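Long-range contacts in Ice-binding protein (Flavobacteriaceae bacterium, PDB 5UYT), which probably binds the surface of ice crystals and restrains their growth, as an antifreeze protein with right-handed beta-helix domains: residues 90-95 / 115-120; 106-111 / 136-141; 240-245 / 259-264; 305-310 / 322-327. All coordinates share one frame; numbering follows the deposited sequence.

Interaction 1 of 4, residues 90-95 / 115-120; sequences LTAGNY and SNSVFI
Phe119 packs its ring against the backbone bend at Leu90 to Ala92. CB leaves the strand on the face where Gly93 carries only hydrogens. CG sits beside its own backbone N, anti to the carbonyl carbon (chi1 -57°), which tips the ring toward residues 90-95. CD1 then lies 3.5 Å from Thr91 O, and CE1 comes to 3.3 Å from Thr91 C. The same CE1 meets Leu90 O near the ring plane, at the edge, while CZ passes near Ala92 N. Over one face stands Ala92 CA, in a CH-pi contact with the ring. Leu109 and Val146 also touch this ring.

Beyond the bend the backbones pair in parallel: Gly93 N gives a bent bond to Val118 O, and Ile120 N and Tyr95 N give nearly straight ones to Gly93 O (2.9 Å) and Ile120 O (2.8 Å). A CB on Gly93 would strike Tyr95 CZ. On the other face Asn94 and Ile120 lie side by side, Asn94 OD1 3.4 Å from Ile120 CD1. A water bridges that oxygen to Val118 O, while Asn94 ND2 bonds to Ile75 O. Phe119 thus fills the bend at Leu90 to Ala92, and the stacking of parallel strands from coil to coil past such a corner is typical of the right-handed beta-helix.

Interaction 2 of 4, residues 106-111 / 136-141; sequences TLTLDG and LLTNGA
Thr108, Leu109 and Asp110 pair in parallel with Leu136, Leu137 and Thr138 on adjoining coils of the beta-helix, at the point where both segments leave one face of the solenoid. Three backbone bonds join the strands: Leu136 N to Leu107 O, Leu109 N to Leu136 O and Thr138 N to Leu109 O. A fourth, Gly111 N to Thr138 O (2.9 Å), carries the pairing into the turn. Thr138 O is gripped twice, because Ala141 N reaches it from the opposite face of its carbonyl plane and closes the type I' turn Thr138 to Ala141. Gly111 fits against this turn where a CB would clash with Ala141 N and Asn139 O.

Leu109 and Leu137 meet branch to branch, CD1 4.0 Å from CD2, and Phe119 and Phe121 add to the packing round Leu109. On the other face Thr138 OG1 lies 3.6 Å from Thr108 CG2, the two side chains crossing at about a right angle. Asp110 and Asn139 point the same way, alongside each other. Asn139 ND2 donates to the syn side of Asp110 OD1 at 2.8 Å. OD1 lies close to the plane of the Asn139 amide, though the carboxylate as a whole is turned 44° against it. OD1 also accepts from Gly112 N. An alanine at Asp110 would probably leave Asn139 ND2 and Gly112 N without this acceptor and let the amide turn. Two shared acceptors, Thr138 O and Asp110 OD1, thus probably help to set how the turn sits on the neighbouring coil.

Interaction 3 of 4, residues 240-245 / 259-264; sequences YVTGDV and NVNGTI
Tyr240 and Asn259 open a parallel strand-to-strand contact between consecutive coils of the second ice-binding-like region, one that continues round a corner as far as Val245 and Ile264. The Asn259 amide lies flat over one face of the Tyr240 ring, the planes 15° apart and CG 3.4 Å above the ring plane, displaced toward its rim. Asn259 CB adds a CH-pi contact over the same ring. A water joins Tyr240 OH to Asn259 ND2, an amide nitrogen that is also bonded to Thr239 O and so is fixed in its rotation.

The backbone bonds Val241 N to Asn259 O, Asn261 N to Val241 O (2.8 Å) and Gly243 N to Asn261 O zip the first strands together. Asn261 then centres an inverse gamma turn, and the two segments swing between faces of the right-handed beta-helix. Two glycines mark this corner: a CB on Gly262 would collide with Gly243 O. That oxygen is buried without a hydrogen-bond partner, its close neighbours including Val260 CG1 and Gly262 CA.

Past the bend Asp244 and Thr263 run side by side. Asp244 OD1 takes the Thr263 N-H from well above the carboxylate plane, at 2.9 Å, and a bridging water links it to Thr263 OG1; OD2 bonds to His265 NE2. An alanine at Asp244 would probably leave Thr263 N and His265 NE2 without their carboxylate partner. Val245 N donates to Thr263 O. Val245 CG2 lies 3.7 Å from Ile264 CG1, and the side chains of Val245 and Ile264, side by side, both touch Phe255.

Interaction 4 of 4, residues 305-310 / 322-327; sequences LVLTPH and GKVTLD
Leu307 and Leu326 lie side by side and point the same way, with CD2 of Leu326 resting 3.8 Å from CB of Leu307 and close to its CD1. CG beside the backbone N in both lets Leu326 CD2 reach these two atoms, on a single face of the paired strands. Phe336 touches Leu326 there too.

On the other face the arrangement differs. Val306 and Asp327 approach at a slant, CG1 of Val306 reaching the CB of Asp327 at 3.9 Å. Asp327 CB also lies 3.3 Å from Leu307 O. With CG anti to the backbone N (chi1 175°), the Asp327 carboxylate is carried on to Gln329 N and Asn356 ND2, both bonded to OD1. Thr325, paired with Val306, lies on the same face; a water bridges its OG1 to Leu305 O, the carbonyl that already accepts Thr325 N at 2.9 Å.

Both backbone polar atoms of Leu307 are bonded across the contact: its N donates to Thr325 O, and its O accepts from Asp327 N at 2.8 Å, the donor tilted from the carbonyl plane. Beyond it residues 308-309 turn off. Thr308 CA and Pro309 CD both press on Asp327 O, the latter at 3.3 Å, and proline brings no N-H that could extend the backbone pairing. Thr308 OG1 is bonded to Asp47, a residue of the other ice-binding-like region. Parallel strands in register, with aliphatic side chains stacked from one coil to the next, are typical of the right-handed beta-helix, here in the part of the second solenoid that meets the first.

From the N terminus, interaction 1 opens first, but interaction 2 starts before it closes: residues 90-95, 106-111, 115-120 and 136-141 alternate, so the two loops cross. They also touch: Leu90 N on Thr108 O pairs strands of one sheet, and Ser117 OG on Gly111 O links corner residues of the two contacts. Interactions 3 and 4 follow in series within the second ice-binding-like range, each closing a short loop of one coil, with helix 270-288 between them and centres about 29 Å apart. Interaction 4 lies near the spatial centre of the molecule, its own centre about 4 Å from it, whereas interactions 1 and 3, with centres about 56 Å apart, lie on opposite sides.

Interaction 1 of 4, residues 90-95 / 115-120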
loop_
_atom_site.group_PDB
_atom_site.type_symbol
_atom_site.label_atom_id
_atom_site.label_comp_id
_atom_site.label_asym_id
_atom_site.label_seq_id
_atom_site.Cartn_x
_atom_site.Cartn_y
_atom_site.Cartn_z
ATOM N N LEU A 90 13.300 -19.587 -20.088
ATOM C CA LEU A 90 14.739 -19.474 -19.753
ATOM C C LEU A 90 15.027 -19.807 -18.301
ATOM O O LEU A 90 14.270 -19.427 -17.413
ATOM C CB LEU A 90 15.290 -18.063 -20.036
ATOM C CG LEU A 90 15.264 -17.492 -21.449
ATOM C CD1 LEU A 90 15.508 -15.993 -21.393
ATOM C CD2 LEU A 90 16.337 -18.187 -22.295
ATOM N N THR A 91 16.134 -20.518 -18.078
ATOM C CA THR A 91 16.632 -20.752 -16.724
ATOM C C THR A 91 17.673 -19.672 -16.366
ATOM O O THR A 91 17.890 -18.731 -17.150
ATOM C CB THR A 91 17.190 -22.183 -16.574
ATOM O OG1 THR A 91 18.042 -22.493 -17.690
ATOM C CG2 THR A 91 16.046 -23.191 -16.528
ATOM N N ALA A 92 18.291 -19.784 -15.188
ATOM C CA ALA A 92 19.200 -18.748 -14.714
ATOM C C ALA A 92 20.278 -18.460 -15.749
ATOM O O ALA A 92 20.789 -19.378 -16.412
ATOM C CB ALA A 92 19.828 -19.148 -13.396
ATOM N N GLY A 93 20.660 -17.197 -15.880
ATOM C CA GLY A 93 21.810 -16.896 -16.733
ATOM C C GLY A 93 22.032 -15.414 -16.955
ATOM O O GLY A 93 21.210 -14.580 -16.531
ATOM N N ASN A 94 23.171 -15.107 -17.588
ATOM C CA ASN A 94 23.462 -13.765 -18.082
ATOM C C ASN A 94 23.387 -13.800 -19.597
ATOM O O ASN A 94 24.277 -14.344 -20.258
ATOM C CB ASN A 94 24.839 -13.296 -17.606
ATOM C CG ASN A 94 24.962 -13.308 -16.105
ATOM O OD1 ASN A 94 23.961 -13.142 -15.389
ATOM N ND2 ASN A 94 26.174 -13.511 -15.612
ATOM N N TYR A 95 22.312 -13.229 -20.124
ATOM C CA TYR A 95 21.947 -13.333 -21.537
ATOM C C TYR A 95 22.350 -12.083 -22.310
ATOM O O TYR A 95 21.933 -10.982 -21.978
ATOM C CB TYR A 95 20.433 -13.614 -21.662
ATOM C CG TYR A 95 20.073 -14.976 -21.073
ATOM C CD1 TYR A 95 20.379 -16.156 -21.764
ATOM C CD2 TYR A 95 19.472 -15.090 -19.813
ATOM C CE1 TYR A 95 20.078 -17.405 -21.227
ATOM C CE2 TYR A 95 19.171 -16.327 -19.278
ATOM C CZ TYR A 95 19.478 -17.485 -19.988
ATOM O OH TYR A 95 19.190 -18.731 -19.462
ATOM N N SER A 115 15.509 -20.428 -5.478
ATOM C CA SER A 115 15.049 -19.034 -5.401
ATOM C C SER A 115 16.193 -18.032 -5.551
ATOM O O SER A 115 15.946 -16.837 -5.777
ATOM C CB SER A 115 14.249 -18.770 -4.111
ATOM O OG SER A 115 15.031 -19.060 -2.984
ATOM N N ASN A 116 17.434 -18.516 -5.437
ATOM C CA ASN A 116 18.614 -17.673 -5.685
ATOM C C ASN A 116 19.008 -17.497 -7.161
ATOM O O ASN A 116 19.984 -16.794 -7.445
ATOM C CB ASN A 116 19.821 -18.160 -4.860
ATOM C CG ASN A 116 19.570 -18.064 -3.363
ATOM O OD1 ASN A 116 19.041 -17.055 -2.876
ATOM N ND2 ASN A 116 19.892 -19.119 -2.641
ATOM N N SER A 117 18.248 -18.107 -8.086
ATOM C CA SER A 117 18.506 -17.978 -9.527
ATOM C C SER A 117 18.425 -16.529 -9.958
ATOM O O SER A 117 17.456 -15.848 -9.664
ATOM C CB SER A 117 17.484 -18.759 -10.358
ATOM O OG SER A 117 17.628 -20.138 -10.181
ATOM N N VAL A 118 19.463 -16.084 -10.658
ATOM C CA VAL A 118 19.574 -14.713 -11.137
ATOM C C VAL A 118 19.459 -14.700 -12.676
ATOM O O VAL A 118 20.095 -15.502 -13.372
ATOM C CB VAL A 118 20.954 -14.135 -10.732
ATOM C CG1 VAL A 118 21.177 -12.771 -11.351
ATOM C CG2 VAL A 118 21.077 -14.057 -9.212
ATOM N N PHE A 119 18.664 -13.767 -13.194
ATOM C CA PHE A 119 18.430 -13.622 -14.630
ATOM C C PHE A 119 18.865 -12.205 -15.007
ATOM O O PHE A 119 18.261 -11.250 -14.555
ATOM C CB PHE A 119 16.930 -13.814 -14.926
ATOM C CG PHE A 119 16.375 -15.141 -14.461
ATOM C CD1 PHE A 119 16.194 -16.189 -15.364
ATOM C CD2 PHE A 119 16.006 -15.333 -13.119
ATOM C CE1 PHE A 119 15.680 -17.415 -14.937
ATOM C CE2 PHE A 119 15.489 -16.563 -12.690
ATOM C CZ PHE A 119 15.324 -17.601 -13.606
ATOM N N ILE A 120 19.941 -12.062 -15.771
ATOM C CA ILE A 120 20.406 -10.737 -16.208
ATOM C C ILE A 120 20.357 -10.689 -17.745
ATOM O O ILE A 120 20.872 -11.589 -18.426
ATOM C CB ILE A 120 21.856 -10.421 -15.707
ATOM C CG1 ILE A 120 21.898 -10.277 -14.177
ATOM C CG2 ILE A 120 22.432 -9.181 -16.403
ATOM C CD1 ILE A 120 23.303 -10.360 -13.584
HETATM O O HOH W 1 22.888 -15.146 -13.738
#

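Interaction 2 of 4, residues 106-111 / 136-141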
loop_
_atom_site.group_PDB
_atom_site.type_symbol
_atom_site.label_atom_id
_atom_site.label_comp_id
_atom_site.label_asym_id
_atom_site.label_seq_id
_atom_site.Cartn_x
_atom_site.Cartn_y
_atom_site.Cartn_z
ATOM N N THR A 106 4.583 -14.698 -24.579
ATOM C CA THR A 106 4.942 -15.048 -23.217
ATOM C C THR A 106 6.446 -15.377 -23.096
ATOM O O THR A 106 7.005 -16.052 -23.970
ATOM C CB THR A 106 4.061 -16.230 -22.757
ATOM O OG1 THR A 106 2.673 -15.926 -23.021
ATOM C CG2 THR A 106 4.240 -16.486 -21.302
ATOM N N LEU A 107 7.085 -14.900 -22.030
ATOM C CA LEU A 107 8.443 -15.300 -21.697
ATOM C C LEU A 107 8.396 -15.840 -20.279
ATOM O O LEU A 107 7.931 -15.137 -19.381
ATOM C CB LEU A 107 9.421 -14.110 -21.748
ATOM C CG LEU A 107 10.870 -14.476 -21.388
ATOM C CD1 LEU A 107 11.469 -15.441 -22.407
ATOM C CD2 LEU A 107 11.751 -13.240 -21.252
ATOM N N THR A 108 8.874 -17.061 -20.064
ATOM C CA THR A 108 8.869 -17.662 -18.720
ATOM C C THR A 108 10.285 -17.745 -18.159
ATOM O O THR A 108 11.203 -18.228 -18.827
ATOM C CB THR A 108 8.174 -19.052 -18.707
ATOM O OG1 THR A 108 6.826 -18.897 -19.158
ATOM C CG2 THR A 108 8.162 -19.681 -17.311
ATOM N N LEU A 109 10.462 -17.261 -16.928
ATOM C CA LEU A 109 11.747 -17.381 -16.241
ATOM C C LEU A 109 11.588 -18.431 -15.144
ATOM O O LEU A 109 10.793 -18.265 -14.194
ATOM C CB LEU A 109 12.208 -16.016 -15.686
ATOM C CG LEU A 109 12.122 -14.843 -16.667
ATOM C CD1 LEU A 109 12.640 -13.561 -16.036
ATOM C CD2 LEU A 109 12.866 -15.136 -17.981
ATOM N N ASP A 110 12.345 -19.511 -15.300
ATOM C CA ASP A 110 12.182 -20.737 -14.518
ATOM C C ASP A 110 13.359 -20.848 -13.562
ATOM O O ASP A 110 14.533 -20.914 -13.979
ATOM C CB ASP A 110 12.100 -21.909 -15.509
ATOM C CG ASP A 110 12.249 -23.290 -14.865
ATOM O OD1 ASP A 110 12.353 -23.459 -13.631
ATOM O OD2 ASP A 110 12.334 -24.250 -15.671
ATOM N N GLY A 111 13.047 -20.836 -12.274
ATOM C CA GLY A 111 14.074 -20.755 -11.245
ATOM C C GLY A 111 14.773 -22.075 -10.954
ATOM O O GLY A 111 15.670 -22.123 -10.114
ATOM N N LEU A 136 6.634 -14.110 -17.172
ATOM C CA LEU A 136 6.104 -14.954 -16.101
ATOM C C LEU A 136 7.255 -15.557 -15.305
ATOM O O LEU A 136 8.337 -15.821 -15.862
ATOM C CB LEU A 136 5.250 -16.090 -16.687
ATOM C CG LEU A 136 4.178 -15.733 -17.722
ATOM C CD1 LEU A 136 3.562 -16.981 -18.340
ATOM C CD2 LEU A 136 3.086 -14.863 -17.113
ATOM N N LEU A 137 7.032 -15.737 -13.995
ATOM C CA LEU A 137 8.012 -16.386 -13.137
ATOM C C LEU A 137 7.502 -17.748 -12.670
ATOM O O LEU A 137 6.320 -17.907 -12.320
ATOM C CB LEU A 137 8.362 -15.517 -11.913
ATOM C CG LEU A 137 8.747 -14.061 -12.187
ATOM C CD1 LEU A 137 8.896 -13.300 -10.867
ATOM C CD2 LEU A 137 10.000 -13.955 -13.072
ATOM N N THR A 138 8.388 -18.741 -12.661
ATOM C CA THR A 138 7.992 -20.058 -12.155
ATOM C C THR A 138 9.099 -20.737 -11.367
ATOM O O THR A 138 10.287 -20.390 -11.489
ATOM C CB THR A 138 7.603 -21.042 -13.279
ATOM O OG1 THR A 138 8.736 -21.257 -14.142
ATOM C CG2 THR A 138 6.477 -20.519 -14.087
ATOM N N ASN A 139 8.685 -21.715 -10.560
ATOM C CA ASN A 139 9.610 -22.711 -10.055
ATOM C C ASN A 139 10.726 -22.029 -9.268
ATOM O O ASN A 139 11.912 -22.333 -9.424
ATOM C CB ASN A 139 10.139 -23.544 -11.248
ATOM C CG ASN A 139 10.775 -24.849 -10.818
ATOM O OD1 ASN A 139 10.426 -25.418 -9.772
ATOM N ND2 ASN A 139 11.711 -25.343 -11.630
ATOM N N GLY A 140 10.327 -21.085 -8.424
ATOM C CA GLY A 140 11.259 -20.441 -7.524
ATOM C C GLY A 140 11.803 -19.092 -7.954
ATOM O O GLY A 140 12.281 -18.349 -7.090
ATOM N N ALA A 141 11.733 -18.755 -9.256
ATOM C CA ALA A 141 12.245 -17.455 -9.761
ATOM C C ALA A 141 11.562 -16.272 -9.065
ATOM O O ALA A 141 10.335 -16.245 -8.969
ATOM C CB ALA A 141 12.053 -17.337 -11.279
#

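Interaction 3 of 4, residues 240-245 / 259-264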
loop_
_atom_site.group_PDB
_atom_site.type_symbol
_atom_site.label_atom_id
_atom_site.label_comp_id
_atom_site.label_asym_id
_atom_site.label_seq_id
_atom_site.Cartn_x
_atom_site.Cartn_y
_atom_site.Cartn_z
ATOM N N TYR A 240 -26.470 -5.914 15.196
ATOM C CA TYR A 240 -25.819 -6.925 16.067
ATOM C C TYR A 240 -24.382 -6.480 16.384
ATOM O O TYR A 240 -23.703 -5.924 15.514
ATOM C CB TYR A 240 -25.725 -8.268 15.365
ATOM C CG TYR A 240 -27.075 -8.962 15.378
ATOM C CD1 TYR A 240 -27.378 -9.928 16.345
ATOM C CD2 TYR A 240 -28.053 -8.612 14.444
ATOM C CE1 TYR A 240 -28.656 -10.515 16.370
ATOM C CE2 TYR A 240 -29.306 -9.186 14.469
ATOM C CZ TYR A 240 -29.586 -10.140 15.425
ATOM O OH TYR A 240 -30.853 -10.708 15.367
ATOM N N VAL A 241 -23.957 -6.680 17.626
ATOM C CA VAL A 241 -22.623 -6.257 18.048
ATOM C C VAL A 241 -21.976 -7.389 18.840
ATOM O O VAL A 241 -22.659 -8.034 19.664
ATOM C CB VAL A 241 -22.703 -4.993 18.972
ATOM C CG1 VAL A 241 -21.296 -4.619 19.478
ATOM C CG2 VAL A 241 -23.297 -3.810 18.197
ATOM N N THR A 242 -20.675 -7.642 18.602
ATOM C CA THR A 242 -19.902 -8.446 19.541
ATOM C C THR A 242 -18.932 -7.466 20.207
ATOM O O THR A 242 -18.150 -6.785 19.521
ATOM C CB THR A 242 -19.135 -9.569 18.833
ATOM O OG1 THR A 242 -20.097 -10.405 18.167
ATOM C CG2 THR A 242 -18.333 -10.400 19.862
ATOM N N GLY A 243 -19.050 -7.377 21.518
ATOM C CA GLY A 243 -18.274 -6.451 22.365
ATOM C C GLY A 243 -19.218 -5.466 23.027
ATOM O O GLY A 243 -20.446 -5.590 22.893
ATOM N N ASP A 244 -18.654 -4.515 23.778
ATOM C CA ASP A 244 -19.503 -3.603 24.584
ATOM C C ASP A 244 -19.843 -2.344 23.808
ATOM O O ASP A 244 -19.122 -1.980 22.869
ATOM C CB ASP A 244 -18.789 -3.189 25.885
ATOM C CG ASP A 244 -18.838 -4.263 26.988
ATOM O OD1 ASP A 244 -19.047 -5.463 26.706
ATOM O OD2 ASP A 244 -18.592 -3.921 28.171
ATOM N N VAL A 245 -20.923 -1.670 24.209
ATOM C CA VAL A 245 -21.276 -0.399 23.581
ATOM C C VAL A 245 -21.592 0.578 24.699
ATOM O O VAL A 245 -22.075 0.169 25.761
ATOM C CB VAL A 245 -22.466 -0.512 22.581
ATOM C CG1 VAL A 245 -22.125 -1.468 21.430
ATOM C CG2 VAL A 245 -23.772 -0.940 23.275
ATOM N N ASN A 259 -29.119 -8.863 21.016
ATOM C CA ASN A 259 -28.362 -8.775 19.789
ATOM C C ASN A 259 -26.930 -8.350 20.065
ATOM O O ASN A 259 -26.182 -8.118 19.113
ATOM C CB ASN A 259 -28.964 -7.718 18.848
ATOM C CG ASN A 259 -30.290 -8.148 18.250
ATOM O OD1 ASN A 259 -30.849 -9.186 18.630
ATOM N ND2 ASN A 259 -30.785 -7.361 17.247
ATOM N N VAL A 260 -26.558 -8.225 21.345
ATOM C CA VAL A 260 -25.210 -7.736 21.687
ATOM C C VAL A 260 -24.533 -8.822 22.511
ATOM O O VAL A 260 -24.984 -9.154 23.617
ATOM C CB VAL A 260 -25.250 -6.384 22.456
ATOM C CG1 VAL A 260 -23.845 -6.017 22.987
ATOM C CG2 VAL A 260 -25.840 -5.270 21.580
ATOM N N ASN A 261 -23.491 -9.425 21.935
ATOM C CA ASN A 261 -22.668 -10.410 22.632
ATOM C C ASN A 261 -21.639 -9.585 23.402
ATOM O O ASN A 261 -20.500 -9.386 22.944
ATOM C CB ASN A 261 -21.967 -11.355 21.646
ATOM C CG ASN A 261 -21.085 -12.377 22.358
ATOM O OD1 ASN A 261 -21.200 -12.593 23.598
ATOM N ND2 ASN A 261 -20.155 -12.983 21.608
ATOM N N GLY A 262 -22.059 -9.113 24.569
ATOM C CA GLY A 262 -21.325 -8.039 25.259
ATOM C C GLY A 262 -22.300 -7.266 26.131
ATOM O O GLY A 262 -23.455 -7.680 26.288
ATOM N N THR A 263 -21.830 -6.178 26.730
ATOM C CA THR A 263 -22.677 -5.397 27.642
ATOM C C THR A 263 -23.027 -4.061 27.050
ATOM O O THR A 263 -22.124 -3.335 26.602
ATOM C CB THR A 263 -21.950 -5.178 28.982
ATOM O OG1 THR A 263 -21.726 -6.463 29.578
ATOM C CG2 THR A 263 -22.809 -4.322 29.959
ATOM N N ILE A 264 -24.323 -3.722 27.092
ATOM C CA ILE A 264 -24.740 -2.345 26.732
ATOM C C ILE A 264 -24.679 -1.521 28.007
ATOM O O ILE A 264 -25.334 -1.888 29.015
ATOM C CB ILE A 264 -26.193 -2.310 26.210
ATOM C CG1 ILE A 264 -26.335 -3.127 24.913
ATOM C CG2 ILE A 264 -26.705 -0.868 26.039
ATOM C CD1 ILE A 264 -27.799 -3.532 24.636
HETATM O O HOH W 2 -32.817 -8.918 15.466
HETATM O O HOH W 3 -19.222 -7.293 28.609
#

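Interaction 4 of 4, residues 305-310 / 322-327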
loop_
_atom_site.group_PDB
_atom_site.type_symbol
_atom_site.label_atom_id
_atom_site.label_comp_id
_atom_site.label_asym_id
_atom_site.label_seq_id
_atom_site.Cartn_x
_atom_site.Cartn_y
_atom_site.Cartn_z
ATOM N N LEU A 305 -6.328 1.441 -4.132
ATOM C CA LEU A 305 -5.041 1.735 -3.534
ATOM C C LEU A 305 -4.656 0.535 -2.675
ATOM O O LEU A 305 -5.519 -0.064 -1.999
ATOM C CB LEU A 305 -5.171 2.961 -2.605
ATOM C CG LEU A 305 -3.979 3.566 -1.855
ATOM C CD1 LEU A 305 -2.877 4.049 -2.806
ATOM C CD2 LEU A 305 -4.497 4.726 -0.980
ATOM N N VAL A 306 -3.373 0.189 -2.699
ATOM C CA VAL A 306 -2.838 -0.839 -1.813
ATOM C C VAL A 306 -1.777 -0.173 -0.939
ATOM O O VAL A 306 -0.886 0.544 -1.458
ATOM C CB VAL A 306 -2.196 -1.998 -2.623
ATOM C CG1 VAL A 306 -1.654 -3.095 -1.702
ATOM C CG2 VAL A 306 -3.207 -2.588 -3.600
ATOM N N LEU A 307 -1.856 -0.443 0.369
ATOM C CA LEU A 307 -0.908 0.062 1.352
ATOM C C LEU A 307 -0.139 -1.103 2.004
ATOM O O LEU A 307 -0.549 -2.271 1.903
ATOM C CB LEU A 307 -1.643 0.903 2.412
ATOM C CG LEU A 307 -2.426 2.126 1.866
ATOM C CD1 LEU A 307 -3.098 2.890 3.030
ATOM C CD2 LEU A 307 -1.531 3.063 1.036
ATOM N N THR A 308 0.996 -0.761 2.630
ATOM C CA THR A 308 1.900 -1.713 3.285
ATOM C C THR A 308 2.155 -1.237 4.730
ATOM O O THR A 308 1.712 -0.132 5.111
ATOM C CB THR A 308 3.218 -1.848 2.482
ATOM O OG1 THR A 308 3.724 -0.546 2.148
ATOM C CG2 THR A 308 2.982 -2.669 1.210
ATOM N N PRO A 309 2.827 -2.070 5.563
ATOM C CA PRO A 309 2.890 -1.715 6.978
ATOM C C PRO A 309 3.741 -0.454 7.233
ATOM O O PRO A 309 4.968 -0.467 7.023
ATOM C CB PRO A 309 3.543 -2.953 7.635
ATOM C CG PRO A 309 3.179 -4.064 6.710
ATOM C CD PRO A 309 3.310 -3.446 5.339
ATOM N N HIS A 310 3.054 0.621 7.646
ATOM C CA HIS A 310 3.636 1.962 7.820
ATOM C C HIS A 310 2.651 2.783 8.661
ATOM O O HIS A 310 1.493 2.396 8.826
ATOM C CB HIS A 310 3.754 2.712 6.476
ATOM C CG HIS A 310 4.831 2.201 5.559
ATOM N ND1 HIS A 310 4.541 1.458 4.434
ATOM C CD2 HIS A 310 6.177 2.346 5.581
ATOM C CE1 HIS A 310 5.664 1.167 3.796
ATOM N NE2 HIS A 310 6.676 1.680 4.479
ATOM N N GLY A 322 -14.731 3.302 -2.812
ATOM C CA GLY A 322 -14.447 1.939 -3.206
ATOM C C GLY A 322 -13.467 1.317 -2.218
ATOM O O GLY A 322 -13.618 1.474 -1.010
ATOM N N LYS A 323 -12.460 0.640 -2.765
ATOM C CA LYS A 323 -11.626 -0.231 -1.956
ATOM C C LYS A 323 -10.240 0.318 -1.661
ATOM O O LYS A 323 -9.573 0.856 -2.566
ATOM C CB LYS A 323 -11.442 -1.557 -2.708
ATOM C CG LYS A 323 -10.566 -2.572 -1.939
ATOM C CD LYS A 323 -10.537 -3.978 -2.522
ATOM C CE LYS A 323 -10.011 -4.019 -3.938
ATOM N NZ LYS A 323 -9.866 -5.438 -4.423
ATOM N N VAL A 324 -9.812 0.136 -0.411
ATOM C CA VAL A 324 -8.393 0.221 -0.045
ATOM C C VAL A 324 -7.985 -1.148 0.516
ATOM O O VAL A 324 -8.737 -1.748 1.278
ATOM C CB VAL A 324 -8.117 1.388 0.949
ATOM C CG1 VAL A 324 -8.863 1.202 2.276
ATOM C CG2 VAL A 324 -6.612 1.588 1.168
ATOM N N THR A 325 -6.783 -1.612 0.143
ATOM C CA THR A 325 -6.266 -2.889 0.609
ATOM C C THR A 325 -5.018 -2.683 1.441
ATOM O O THR A 325 -4.167 -1.807 1.115
ATOM C CB THR A 325 -5.941 -3.785 -0.593
ATOM O OG1 THR A 325 -7.134 -4.039 -1.348
ATOM C CG2 THR A 325 -5.297 -5.121 -0.135
ATOM N N LEU A 326 -4.941 -3.439 2.541
ATOM C CA LEU A 326 -3.786 -3.419 3.441
ATOM C C LEU A 326 -3.034 -4.735 3.295
ATOM O O LEU A 326 -3.578 -5.798 3.541
ATOM C CB LEU A 326 -4.251 -3.151 4.893
ATOM C CG LEU A 326 -5.147 -1.890 4.969
ATOM C CD1 LEU A 326 -5.651 -1.784 6.412
ATOM C CD2 LEU A 326 -4.370 -0.609 4.567
ATOM N N ASP A 327 -1.759 -4.641 2.889
ATOM C CA ASP A 327 -0.977 -5.797 2.465
ATOM C C ASP A 327 0.149 -5.945 3.477
ATOM O O ASP A 327 1.078 -5.116 3.516
ATOM C CB ASP A 327 -0.412 -5.488 1.057
ATOM C CG ASP A 327 0.538 -6.546 0.524
ATOM O OD1 ASP A 327 0.806 -7.557 1.204
ATOM O OD2 ASP A 327 1.051 -6.327 -0.627
HETATM O O HOH W 4 -7.014 -2.207 -3.289
#